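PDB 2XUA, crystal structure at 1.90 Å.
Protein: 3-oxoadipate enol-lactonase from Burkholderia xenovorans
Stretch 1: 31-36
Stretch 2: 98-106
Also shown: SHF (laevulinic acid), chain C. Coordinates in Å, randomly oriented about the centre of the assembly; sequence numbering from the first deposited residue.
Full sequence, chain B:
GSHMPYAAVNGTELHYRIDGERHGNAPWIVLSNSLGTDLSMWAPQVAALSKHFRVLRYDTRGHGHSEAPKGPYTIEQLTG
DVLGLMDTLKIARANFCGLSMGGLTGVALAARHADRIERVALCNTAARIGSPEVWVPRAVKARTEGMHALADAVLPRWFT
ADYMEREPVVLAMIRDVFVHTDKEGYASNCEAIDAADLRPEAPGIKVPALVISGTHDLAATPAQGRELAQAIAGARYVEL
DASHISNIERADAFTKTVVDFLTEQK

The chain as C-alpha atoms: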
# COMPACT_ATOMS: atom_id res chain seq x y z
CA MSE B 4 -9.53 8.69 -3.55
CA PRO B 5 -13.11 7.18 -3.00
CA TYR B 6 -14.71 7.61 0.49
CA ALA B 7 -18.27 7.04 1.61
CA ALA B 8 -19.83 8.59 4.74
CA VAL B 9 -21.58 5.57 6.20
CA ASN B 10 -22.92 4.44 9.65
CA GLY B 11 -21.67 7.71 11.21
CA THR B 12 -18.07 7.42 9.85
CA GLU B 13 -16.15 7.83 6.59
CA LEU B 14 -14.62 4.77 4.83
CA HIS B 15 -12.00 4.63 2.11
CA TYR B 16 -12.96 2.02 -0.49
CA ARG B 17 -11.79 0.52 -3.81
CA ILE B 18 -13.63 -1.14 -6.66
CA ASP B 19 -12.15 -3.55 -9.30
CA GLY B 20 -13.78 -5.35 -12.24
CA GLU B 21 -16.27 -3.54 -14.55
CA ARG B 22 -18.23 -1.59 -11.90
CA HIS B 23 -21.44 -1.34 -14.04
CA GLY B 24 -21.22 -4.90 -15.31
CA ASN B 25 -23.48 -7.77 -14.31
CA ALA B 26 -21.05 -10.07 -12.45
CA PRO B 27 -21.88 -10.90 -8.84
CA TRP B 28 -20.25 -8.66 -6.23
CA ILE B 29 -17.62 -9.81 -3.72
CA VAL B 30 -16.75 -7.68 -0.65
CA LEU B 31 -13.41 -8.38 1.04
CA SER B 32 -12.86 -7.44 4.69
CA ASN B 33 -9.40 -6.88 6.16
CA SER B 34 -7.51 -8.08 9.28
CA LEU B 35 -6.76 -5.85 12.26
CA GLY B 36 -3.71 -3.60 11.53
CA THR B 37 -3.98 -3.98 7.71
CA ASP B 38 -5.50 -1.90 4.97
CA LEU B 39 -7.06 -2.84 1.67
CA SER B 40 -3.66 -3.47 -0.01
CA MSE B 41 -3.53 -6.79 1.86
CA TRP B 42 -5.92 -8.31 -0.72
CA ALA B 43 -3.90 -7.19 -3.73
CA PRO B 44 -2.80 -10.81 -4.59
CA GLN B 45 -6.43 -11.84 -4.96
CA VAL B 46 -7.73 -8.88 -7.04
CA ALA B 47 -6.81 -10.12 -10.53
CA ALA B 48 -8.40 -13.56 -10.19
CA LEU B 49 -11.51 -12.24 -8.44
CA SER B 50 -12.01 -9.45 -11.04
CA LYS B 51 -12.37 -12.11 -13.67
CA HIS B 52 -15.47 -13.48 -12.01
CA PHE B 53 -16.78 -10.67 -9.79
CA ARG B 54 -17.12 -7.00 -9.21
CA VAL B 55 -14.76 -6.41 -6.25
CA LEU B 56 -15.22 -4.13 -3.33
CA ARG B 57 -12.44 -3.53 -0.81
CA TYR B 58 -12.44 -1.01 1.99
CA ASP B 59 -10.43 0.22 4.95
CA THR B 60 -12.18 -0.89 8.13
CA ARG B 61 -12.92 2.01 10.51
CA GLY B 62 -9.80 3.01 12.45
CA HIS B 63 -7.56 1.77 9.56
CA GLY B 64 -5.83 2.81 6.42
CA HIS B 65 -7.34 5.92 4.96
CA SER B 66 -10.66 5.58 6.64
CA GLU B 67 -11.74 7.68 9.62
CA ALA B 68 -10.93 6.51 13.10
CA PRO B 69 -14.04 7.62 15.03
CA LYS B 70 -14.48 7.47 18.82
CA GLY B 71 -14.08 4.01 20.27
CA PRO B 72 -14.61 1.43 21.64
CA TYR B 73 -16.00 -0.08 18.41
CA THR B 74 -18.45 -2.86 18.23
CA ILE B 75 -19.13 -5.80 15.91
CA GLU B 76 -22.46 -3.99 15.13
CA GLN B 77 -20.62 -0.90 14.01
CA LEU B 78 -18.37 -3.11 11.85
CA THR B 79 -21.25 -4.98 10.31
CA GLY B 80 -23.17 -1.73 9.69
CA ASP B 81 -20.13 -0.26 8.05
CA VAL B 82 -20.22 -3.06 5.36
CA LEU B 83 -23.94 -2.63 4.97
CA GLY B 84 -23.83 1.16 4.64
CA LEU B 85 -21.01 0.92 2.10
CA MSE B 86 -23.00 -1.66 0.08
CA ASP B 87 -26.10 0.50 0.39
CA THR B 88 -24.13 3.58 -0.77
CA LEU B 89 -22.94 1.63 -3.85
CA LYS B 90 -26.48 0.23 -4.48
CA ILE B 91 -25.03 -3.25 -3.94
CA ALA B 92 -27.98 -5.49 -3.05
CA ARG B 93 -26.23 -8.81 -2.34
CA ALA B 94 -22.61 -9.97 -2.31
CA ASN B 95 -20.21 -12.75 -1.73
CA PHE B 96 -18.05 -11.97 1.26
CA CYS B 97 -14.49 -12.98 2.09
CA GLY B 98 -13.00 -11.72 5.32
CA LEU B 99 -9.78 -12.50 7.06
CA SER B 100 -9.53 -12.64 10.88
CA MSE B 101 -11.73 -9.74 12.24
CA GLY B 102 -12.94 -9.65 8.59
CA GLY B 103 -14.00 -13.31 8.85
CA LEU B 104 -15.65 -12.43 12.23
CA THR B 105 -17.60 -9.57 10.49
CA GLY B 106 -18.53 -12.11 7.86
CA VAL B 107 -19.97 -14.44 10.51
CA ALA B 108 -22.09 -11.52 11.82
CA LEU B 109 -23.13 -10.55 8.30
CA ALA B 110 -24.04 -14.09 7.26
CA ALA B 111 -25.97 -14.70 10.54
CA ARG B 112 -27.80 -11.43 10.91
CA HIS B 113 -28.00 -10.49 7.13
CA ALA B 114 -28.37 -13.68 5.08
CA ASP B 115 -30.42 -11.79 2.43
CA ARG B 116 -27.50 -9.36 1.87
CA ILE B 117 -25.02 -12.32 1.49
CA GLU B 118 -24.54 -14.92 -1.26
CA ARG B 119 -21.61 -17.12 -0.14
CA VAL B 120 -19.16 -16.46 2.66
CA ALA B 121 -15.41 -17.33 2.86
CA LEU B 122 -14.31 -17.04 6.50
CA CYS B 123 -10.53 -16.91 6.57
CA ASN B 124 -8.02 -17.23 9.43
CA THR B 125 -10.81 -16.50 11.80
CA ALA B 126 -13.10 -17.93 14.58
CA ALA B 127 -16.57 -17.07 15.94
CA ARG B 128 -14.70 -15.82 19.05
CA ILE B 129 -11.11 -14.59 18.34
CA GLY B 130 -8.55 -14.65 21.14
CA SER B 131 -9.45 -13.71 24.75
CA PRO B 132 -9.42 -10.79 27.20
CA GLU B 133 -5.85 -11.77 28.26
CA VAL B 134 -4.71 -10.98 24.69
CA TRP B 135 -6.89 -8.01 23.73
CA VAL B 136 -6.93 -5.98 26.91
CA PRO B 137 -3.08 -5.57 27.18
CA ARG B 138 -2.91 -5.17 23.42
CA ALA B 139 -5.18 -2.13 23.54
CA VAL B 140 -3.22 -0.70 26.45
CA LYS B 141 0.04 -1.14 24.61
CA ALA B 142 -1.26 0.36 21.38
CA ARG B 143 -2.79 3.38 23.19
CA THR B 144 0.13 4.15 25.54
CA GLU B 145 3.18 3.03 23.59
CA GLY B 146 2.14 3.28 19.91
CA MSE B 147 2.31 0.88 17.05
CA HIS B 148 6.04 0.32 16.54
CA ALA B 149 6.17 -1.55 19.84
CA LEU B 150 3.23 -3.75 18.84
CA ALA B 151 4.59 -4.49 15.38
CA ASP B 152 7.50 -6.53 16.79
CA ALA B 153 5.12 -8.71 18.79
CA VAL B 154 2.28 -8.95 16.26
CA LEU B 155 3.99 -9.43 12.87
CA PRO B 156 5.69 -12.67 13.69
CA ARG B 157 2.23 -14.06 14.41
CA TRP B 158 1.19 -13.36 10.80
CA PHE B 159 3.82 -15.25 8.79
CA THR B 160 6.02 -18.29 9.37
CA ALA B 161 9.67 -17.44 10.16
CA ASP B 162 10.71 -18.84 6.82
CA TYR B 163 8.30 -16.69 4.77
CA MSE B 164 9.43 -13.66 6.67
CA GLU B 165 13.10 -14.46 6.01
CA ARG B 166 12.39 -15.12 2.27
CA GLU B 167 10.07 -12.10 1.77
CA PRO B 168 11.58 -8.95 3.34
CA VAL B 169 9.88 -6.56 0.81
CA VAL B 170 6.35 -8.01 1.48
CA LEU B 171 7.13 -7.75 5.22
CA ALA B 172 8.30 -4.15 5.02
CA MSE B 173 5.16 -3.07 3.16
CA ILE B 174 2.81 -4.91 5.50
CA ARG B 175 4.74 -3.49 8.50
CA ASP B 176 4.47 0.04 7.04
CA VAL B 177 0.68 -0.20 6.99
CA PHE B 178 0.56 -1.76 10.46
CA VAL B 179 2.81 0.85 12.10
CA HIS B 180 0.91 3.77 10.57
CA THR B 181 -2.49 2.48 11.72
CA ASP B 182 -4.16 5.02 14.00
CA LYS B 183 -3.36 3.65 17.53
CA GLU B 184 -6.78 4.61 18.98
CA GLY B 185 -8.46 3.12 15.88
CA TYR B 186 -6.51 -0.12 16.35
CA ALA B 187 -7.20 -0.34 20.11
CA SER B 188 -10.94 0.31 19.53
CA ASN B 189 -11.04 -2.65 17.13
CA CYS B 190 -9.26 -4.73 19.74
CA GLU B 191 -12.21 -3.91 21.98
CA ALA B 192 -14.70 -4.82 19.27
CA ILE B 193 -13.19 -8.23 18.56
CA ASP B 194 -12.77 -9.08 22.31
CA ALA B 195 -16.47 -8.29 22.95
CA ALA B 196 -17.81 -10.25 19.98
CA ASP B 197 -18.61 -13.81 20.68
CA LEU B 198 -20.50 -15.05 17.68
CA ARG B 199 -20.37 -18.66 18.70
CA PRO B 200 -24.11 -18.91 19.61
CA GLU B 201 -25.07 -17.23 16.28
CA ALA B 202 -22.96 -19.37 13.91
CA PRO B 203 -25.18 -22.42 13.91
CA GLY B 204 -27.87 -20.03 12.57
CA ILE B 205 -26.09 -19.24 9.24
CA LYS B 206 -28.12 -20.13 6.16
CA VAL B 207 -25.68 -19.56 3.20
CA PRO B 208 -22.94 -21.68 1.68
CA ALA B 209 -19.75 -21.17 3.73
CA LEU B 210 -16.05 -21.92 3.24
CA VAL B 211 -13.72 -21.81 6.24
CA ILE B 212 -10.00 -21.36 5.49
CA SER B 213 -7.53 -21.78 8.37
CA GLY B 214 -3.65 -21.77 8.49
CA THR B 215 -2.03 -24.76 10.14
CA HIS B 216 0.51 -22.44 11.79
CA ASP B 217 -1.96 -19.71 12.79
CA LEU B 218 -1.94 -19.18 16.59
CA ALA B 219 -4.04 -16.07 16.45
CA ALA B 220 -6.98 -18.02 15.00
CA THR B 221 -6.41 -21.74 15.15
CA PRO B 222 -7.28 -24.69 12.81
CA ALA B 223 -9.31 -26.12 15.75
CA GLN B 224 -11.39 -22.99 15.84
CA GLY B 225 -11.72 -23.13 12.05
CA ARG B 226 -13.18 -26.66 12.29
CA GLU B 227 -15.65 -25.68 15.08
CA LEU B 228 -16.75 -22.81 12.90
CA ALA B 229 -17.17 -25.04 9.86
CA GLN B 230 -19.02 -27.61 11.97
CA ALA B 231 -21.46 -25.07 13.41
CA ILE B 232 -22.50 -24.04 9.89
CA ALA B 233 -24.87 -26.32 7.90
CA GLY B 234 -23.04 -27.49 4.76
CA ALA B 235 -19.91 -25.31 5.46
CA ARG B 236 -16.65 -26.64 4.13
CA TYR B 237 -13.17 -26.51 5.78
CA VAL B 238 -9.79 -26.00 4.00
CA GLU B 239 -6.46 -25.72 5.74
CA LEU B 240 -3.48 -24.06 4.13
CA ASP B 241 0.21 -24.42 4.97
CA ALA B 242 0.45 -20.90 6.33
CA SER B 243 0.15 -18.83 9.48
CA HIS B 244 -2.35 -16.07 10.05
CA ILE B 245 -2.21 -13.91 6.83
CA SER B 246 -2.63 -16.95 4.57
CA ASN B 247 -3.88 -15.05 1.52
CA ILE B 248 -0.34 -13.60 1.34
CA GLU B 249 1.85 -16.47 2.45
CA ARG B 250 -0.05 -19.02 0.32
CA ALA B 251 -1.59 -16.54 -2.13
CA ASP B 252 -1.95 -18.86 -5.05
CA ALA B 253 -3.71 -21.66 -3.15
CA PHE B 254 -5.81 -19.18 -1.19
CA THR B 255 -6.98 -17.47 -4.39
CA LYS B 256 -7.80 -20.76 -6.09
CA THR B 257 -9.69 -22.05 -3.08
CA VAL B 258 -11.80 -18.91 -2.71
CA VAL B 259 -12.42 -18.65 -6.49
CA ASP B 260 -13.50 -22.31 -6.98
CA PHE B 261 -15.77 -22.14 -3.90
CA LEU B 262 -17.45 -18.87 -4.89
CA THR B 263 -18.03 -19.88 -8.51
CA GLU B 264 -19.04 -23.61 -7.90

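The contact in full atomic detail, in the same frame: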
# COMPACT_ATOMS: atom_id res chain seq x y z
N LEU B 31 -14.52 -7.74 0.28
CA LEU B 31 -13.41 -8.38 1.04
C LEU B 31 -13.34 -7.58 2.34
O LEU B 31 -13.46 -6.35 2.29
CB LEU B 31 -12.12 -8.19 0.22
CG LEU B 31 -12.17 -8.90 -1.14
CD1 LEU B 31 -10.79 -8.84 -1.91
CD2 LEU B 31 -12.61 -10.37 -0.94
N SER B 32 -13.00 -8.21 3.47
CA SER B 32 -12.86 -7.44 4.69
C SER B 32 -11.58 -7.79 5.42
O SER B 32 -11.23 -8.95 5.52
CB SER B 32 -14.12 -7.66 5.55
OG SER B 32 -14.04 -6.77 6.67
N ASN B 33 -10.82 -6.77 5.82
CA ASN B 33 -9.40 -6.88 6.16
C ASN B 33 -9.19 -7.36 7.64
O ASN B 33 -10.10 -7.35 8.48
CB ASN B 33 -8.69 -5.51 6.13
CG ASN B 33 -8.90 -4.72 4.84
OD1 ASN B 33 -8.70 -3.50 4.81
ND2 ASN B 33 -9.34 -5.38 3.81
N SER B 34 -7.97 -7.77 7.91
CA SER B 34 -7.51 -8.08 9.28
C SER B 34 -7.22 -6.82 10.06
O SER B 34 -6.85 -5.76 9.49
CB SER B 34 -6.18 -8.84 9.15
OG SER B 34 -5.90 -9.52 10.40
N LEU B 35 -7.31 -6.91 11.40
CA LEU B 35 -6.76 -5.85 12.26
C LEU B 35 -5.32 -5.45 11.91
O LEU B 35 -4.45 -6.29 11.80
CB LEU B 35 -6.85 -6.30 13.74
CG LEU B 35 -6.40 -5.34 14.80
CD1 LEU B 35 -7.33 -4.14 14.84
CD2 LEU B 35 -6.39 -6.12 16.11
N GLY B 36 -5.05 -4.13 11.82
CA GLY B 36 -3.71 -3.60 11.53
C GLY B 36 -3.32 -3.73 10.06
O GLY B 36 -2.15 -3.59 9.74
N GLY B 98 -13.60 -12.54 4.26
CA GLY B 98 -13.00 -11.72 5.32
C GLY B 98 -11.95 -12.53 6.00
O GLY B 98 -12.09 -13.76 6.09
N LEU B 99 -10.89 -11.85 6.42
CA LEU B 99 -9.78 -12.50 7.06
C LEU B 99 -9.66 -11.97 8.49
O LEU B 99 -9.65 -10.79 8.70
CB LEU B 99 -8.47 -12.29 6.29
CG LEU B 99 -7.32 -13.23 6.71
CD1 LEU B 99 -6.47 -13.67 5.51
CD2 LEU B 99 -6.44 -12.66 7.78
N SER B 100 -9.57 -12.92 9.44
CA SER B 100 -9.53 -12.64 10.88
C SER B 100 -10.71 -11.81 11.41
O SER B 100 -11.82 -12.30 11.32
CB SER B 100 -8.15 -12.11 11.36
OG SER B 100 -8.11 -12.39 12.78
N MSE B 101 -10.51 -10.60 11.93
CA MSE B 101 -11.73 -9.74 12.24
C MSE B 101 -12.65 -9.55 11.01
O MSE B 101 -13.84 -9.35 11.17
CB MSE B 101 -11.38 -8.38 12.78
CG MSE B 101 -10.89 -7.45 11.69
SE MSE B 101 -10.46 -5.77 12.38
CE MSE B 101 -12.27 -5.11 12.93
N GLY B 102 -12.09 -9.66 9.79
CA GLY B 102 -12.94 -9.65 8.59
C GLY B 102 -13.80 -10.89 8.50
O GLY B 102 -15.00 -10.81 8.14
N GLY B 103 -13.22 -12.04 8.84
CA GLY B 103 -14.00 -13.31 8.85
C GLY B 103 -15.06 -13.22 9.92
O GLY B 103 -16.20 -13.64 9.68
N LEU B 104 -14.69 -12.69 11.10
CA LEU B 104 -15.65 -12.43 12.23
C LEU B 104 -16.86 -11.54 11.81
O LEU B 104 -18.06 -11.89 12.04
CB LEU B 104 -14.86 -11.85 13.42
CG LEU B 104 -15.64 -11.53 14.71
CD1 LEU B 104 -16.25 -12.77 15.34
CD2 LEU B 104 -14.80 -10.72 15.71
N THR B 105 -16.57 -10.42 11.14
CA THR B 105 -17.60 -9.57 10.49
C THR B 105 -18.48 -10.37 9.52
O THR B 105 -19.73 -10.17 9.40
CB THR B 105 -16.88 -8.44 9.74
OG1 THR B 105 -16.11 -7.69 10.68
CG2 THR B 105 -17.87 -7.46 9.07
N GLY B 106 -17.84 -11.29 8.80
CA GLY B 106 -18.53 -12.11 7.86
C GLY B 106 -19.48 -13.09 8.56
O GLY B 106 -20.58 -13.37 8.07
C4 SHF C . -3.68 -8.04 14.65
C5 SHF C . -4.25 -8.42 13.27
C3 SHF C . -3.75 -9.04 15.81
C2 SHF C . -3.87 -10.56 15.49
C1 SHF C . -3.33 -11.46 16.68
O4 SHF C . -3.12 -6.94 14.81
O1 SHF C . -2.16 -11.86 16.52
OH1 SHF C . -4.08 -11.83 17.65
O HOH W 1 -5.78 -10.89 13.21
O HOH W 2 -8.15 -9.21 12.66

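Two parallel strand ends set the register of this contact. Ser32 and Gly98 form a beta bridge with their CA atoms 4.3 Å apart, and just beyond it each chain leaves the sheet, stretch 1 into a loop and stretch 2 through Ser100 into the helix that starts at Met101. A direct hydrogen bond closes this bridge: Leu99 N donates to Ser32 O at 3.1 Å, with a nearly straight N-H...O angle of 162°.

Ser32 O also gathers weaker CA-H...O contacts, from Gly98 CA at 3.3 Å and from Gly102 CA at 3.6 Å, the latter well aligned. A single carbonyl thus touches both the strand and the first turn of the helix. Leu99 O plays a similar double part: it accepts the backbone hydrogen bond from Gly102 N at 2.9 Å and lies 3.5 Å from Ser34 CA in another CA-H...O contact.

The glycines make such close packing possible. A CB on Gly102 would point toward stretch 1 and fall 2.1 Å from Ser32 O, while one on Gly98 would come within 2.1 Å of Gly102 O in its own stretch. The rule is steric: where a helix begins this close to the strand that precedes it and to the neighboring strand, backbone must meet backbone. Gly103 differs, since a CB there would point away from stretch 1 and be crowded instead by Gly98 O at 3.3 Å.

Side chains meet beside this backbone core. Leu35 CB and Met101 SE make an apolar contact at 3.9 Å, the selenomethionine having chi1 in p and chi2 in t, and Met101 CG lies 3.3 Å from Asn33 O. Ser34 CB also packs 4.1 Å from Leu99 CD2. Within the helix, Thr105 OG1 donates to Met101 O at 2.9 Å, so its hydroxyl is satisfied by the helix backbone one turn earlier; Thr105 CB still approaches Ser32 OG at 4.5 Å.

Water completes the polar contacts where the chains have diverged. Water 2 accepts from both Leu35 N and Met101 N, each at 2.8 Å, joining two amides that have no direct partner across the contact. Water 1 links the serine hydroxyls, hydrogen-bonded to Ser34 OG at 3.1 Å and Ser100 OG at 2.8 Å. Ser100 occupies the N-cap position without making a side-chain capping bond. Laevulinic acid lies beside this region, its C5 3.5 Å from Ser34 OG, so the contact also helps shape the ligand's surroundings.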